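Local coordinates for protein diacylglycerol O-acyltransferase (Marinobacter hydrocarbonoclasticus, PDB 6CHJ) that probably transfers acyl groups from acyl-CoA to diacylglycerol or fatty alcohols, making triacylglycerols and wax esters, at residues 338-343 and 350-355. Sequence-based numbering, arbitrary orientation.
Sequences QRYRHM and NYTALT
The backbone carbonyl oxygen of Y351, whose ring meets R339, Y340 and M343, takes two hydrogen bonds from opposite faces of its plane. T355 N gives the helical one, and T355 OG1 adds a second at 2.9 Å from Y351 O, its donor lying above the carbonyl plane. The ring leaves the helix with CG anti to the backbone N (chi1 176°), a torsion that carries it across to the loop after the preceding helix. Three unlike side chains receive it there. M343 lays its terminal methyl at the root of the ring, CE 3.5 Å from Y351 CB, while its sulfur makes an oblique Met-aromatic contact, SD 5.1 Å from the Y351 ring centroid. Y340 meets the ring edge to edge, its CE1 3.6 Å from Y351 CD2. Farther out, R339 NE comes within 3.0 Å of Y351 OH, but at an angle too poor for a hydrogen bond; the guanidinium and ring planes are 40° apart, and R339 CZ also lies over the rim of one Y340 face. The example illustrates how one aromatic residue can join a loop to a helix through mainly apolar packing. Cutting Y351 back to an alanine is likely to leave the M343 methyl and the Y340 edge without their partner, and R339 freer to swing. At the surface of the WS/DGAT C-terminal domain, the contact joins the loop that follows helix 322-338 to helix 345-365, beside strand 310-314, where Y340 OH hydrogen-bonds V310 O and T355 packs on L312.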
loop_
_atom_site.group_PDB
_atom_site.type_symbol
_atom_site.label_atom_id
_atom_site.label_comp_id
_atom_site.label_asym_id
_atom_site.label_seq_id
_atom_site.Cartn_x
_atom_site.Cartn_y
_atom_site.Cartn_z
ATOM N N GLN B 338 -40.280 -7.285 11.754
ATOM C CA GLN B 338 -41.368 -8.144 12.224
ATOM C C GLN B 338 -41.578 -9.354 11.318
ATOM O O GLN B 338 -42.070 -10.387 11.780
ATOM C CB GLN B 338 -42.656 -7.333 12.359
ATOM C CG GLN B 338 -42.674 -6.407 13.575
ATOM C CD GLN B 338 -42.460 -7.145 14.895
ATOM O OE1 GLN B 338 -41.328 -7.463 15.271
ATOM N NE2 GLN B 338 -43.551 -7.416 15.605
ATOM N N ARG B 339 -41.184 -9.263 10.047
ATOM C CA ARG B 339 -41.157 -10.412 9.148
ATOM C C ARG B 339 -40.179 -11.478 9.654
ATOM O O ARG B 339 -40.061 -12.558 9.067
ATOM C CB ARG B 339 -40.799 -9.936 7.733
ATOM C CG ARG B 339 -40.805 -10.995 6.625
ATOM C CD ARG B 339 -39.893 -10.589 5.458
ATOM N NE ARG B 339 -38.478 -10.492 5.844
ATOM C CZ ARG B 339 -37.850 -9.356 6.168
ATOM N NH1 ARG B 339 -38.501 -8.195 6.165
ATOM N NH2 ARG B 339 -36.566 -9.374 6.506
ATOM N N TYR B 340 -39.473 -11.188 10.748
ATOM C CA TYR B 340 -38.594 -12.150 11.402
ATOM C C TYR B 340 -39.149 -12.679 12.715
ATOM O O TYR B 340 -38.524 -13.562 13.314
ATOM C CB TYR B 340 -37.218 -11.524 11.681
ATOM C CG TYR B 340 -36.345 -11.385 10.467
ATOM C CD1 TYR B 340 -36.507 -12.226 9.380
ATOM C CD2 TYR B 340 -35.360 -10.413 10.406
ATOM C CE1 TYR B 340 -35.715 -12.107 8.264
ATOM C CE2 TYR B 340 -34.561 -10.287 9.297
ATOM C CZ TYR B 340 -34.740 -11.139 8.228
ATOM O OH TYR B 340 -33.945 -11.024 7.111
ATOM N N ARG B 341 -40.281 -12.150 13.187
ATOM C CA ARG B 341 -40.807 -12.547 14.491
ATOM C C ARG B 341 -41.011 -14.057 14.569
ATOM O O ARG B 341 -40.576 -14.708 15.528
ATOM C CB ARG B 341 -42.119 -11.814 14.769
ATOM C CG ARG B 341 -42.564 -11.850 16.222
ATOM C CD ARG B 341 -42.061 -10.624 16.979
ATOM N NE ARG B 341 -40.705 -10.805 17.498
ATOM C CZ ARG B 341 -40.145 -10.012 18.408
ATOM N NH1 ARG B 341 -40.814 -8.969 18.885
ATOM N NH2 ARG B 341 -38.906 -10.248 18.824
ATOM N N HIS B 342 -41.650 -14.634 13.560
ATOM C CA HIS B 342 -42.020 -16.049 13.573
ATOM C C HIS B 342 -41.049 -16.883 12.752
ATOM O O HIS B 342 -41.453 -17.634 11.860
ATOM C CB HIS B 342 -43.448 -16.223 13.065
ATOM C CG HIS B 342 -44.485 -15.554 13.918
ATOM N ND1 HIS B 342 -44.167 -14.691 14.946
ATOM C CD2 HIS B 342 -45.838 -15.623 13.889
ATOM C CE1 HIS B 342 -45.279 -14.259 15.515
ATOM N NE2 HIS B 342 -46.307 -14.809 14.892
ATOM N N MET B 343 -39.752 -16.759 13.045
ATOM C CA MET B 343 -38.719 -17.473 12.307
ATOM C C MET B 343 -37.609 -17.911 13.249
ATOM O O MET B 343 -37.158 -17.137 14.094
ATOM C CB MET B 343 -38.127 -16.614 11.182
ATOM C CG MET B 343 -39.032 -16.481 9.969
ATOM S SD MET B 343 -38.272 -15.545 8.630
ATOM C CE MET B 343 -37.096 -16.730 8.013
ATOM N N ASN B 350 -31.631 -19.484 6.193
ATOM C CA ASN B 350 -32.000 -19.917 4.851
ATOM C C ASN B 350 -32.731 -18.823 4.081
ATOM O O ASN B 350 -32.486 -18.635 2.884
ATOM C CB ASN B 350 -32.859 -21.178 4.904
ATOM C CG ASN B 350 -32.839 -21.926 3.591
ATOM O OD1 ASN B 350 -33.842 -21.979 2.869
ATOM N ND2 ASN B 350 -31.674 -22.474 3.248
ATOM N N TYR B 351 -33.645 -18.107 4.734
ATOM C CA TYR B 351 -34.266 -16.956 4.090
ATOM C C TYR B 351 -33.214 -15.917 3.705
ATOM O O TYR B 351 -33.216 -15.399 2.580
ATOM C CB TYR B 351 -35.322 -16.362 5.018
ATOM C CG TYR B 351 -35.979 -15.097 4.513
ATOM C CD1 TYR B 351 -36.783 -15.108 3.379
ATOM C CD2 TYR B 351 -35.806 -13.890 5.183
ATOM C CE1 TYR B 351 -37.391 -13.950 2.921
ATOM C CE2 TYR B 351 -36.411 -12.729 4.733
ATOM C CZ TYR B 351 -37.203 -12.765 3.603
ATOM O OH TYR B 351 -37.806 -11.611 3.159
ATOM N N THR B 352 -32.288 -15.620 4.622
ATOM C CA THR B 352 -31.218 -14.676 4.316
ATOM C C THR B 352 -30.410 -15.132 3.106
ATOM O O THR B 352 -30.159 -14.350 2.183
ATOM C CB THR B 352 -30.303 -14.500 5.527
ATOM O OG1 THR B 352 -31.025 -13.867 6.588
ATOM C CG2 THR B 352 -29.090 -13.658 5.159
ATOM N N ALA B 353 -30.003 -16.406 3.090
ATOM C CA ALA B 353 -29.133 -16.898 2.025
ATOM C C ALA B 353 -29.851 -16.926 0.680
ATOM O O ALA B 353 -29.233 -16.663 -0.361
ATOM C CB ALA B 353 -28.610 -18.290 2.376
ATOM N N LEU B 354 -31.146 -17.257 0.675
ATOM C CA LEU B 354 -31.887 -17.326 -0.584
ATOM C C LEU B 354 -32.217 -15.937 -1.125
ATOM O O LEU B 354 -32.161 -15.713 -2.340
ATOM C CB LEU B 354 -33.173 -18.148 -0.409
ATOM C CG LEU B 354 -33.094 -19.636 -0.025
ATOM C CD1 LEU B 354 -34.489 -20.204 0.239
ATOM C CD2 LEU B 354 -32.370 -20.457 -1.081
ATOM N N THR B 355 -32.570 -15.002 -0.242
ATOM C CA THR B 355 -32.912 -13.649 -0.675
ATOM C C THR B 355 -31.732 -12.971 -1.370
ATOM O O THR B 355 -31.915 -12.258 -2.364
ATOM C CB THR B 355 -33.377 -12.823 0.533
ATOM O OG1 THR B 355 -34.577 -13.388 1.070
ATOM C CG2 THR B 355 -33.660 -11.379 0.150
#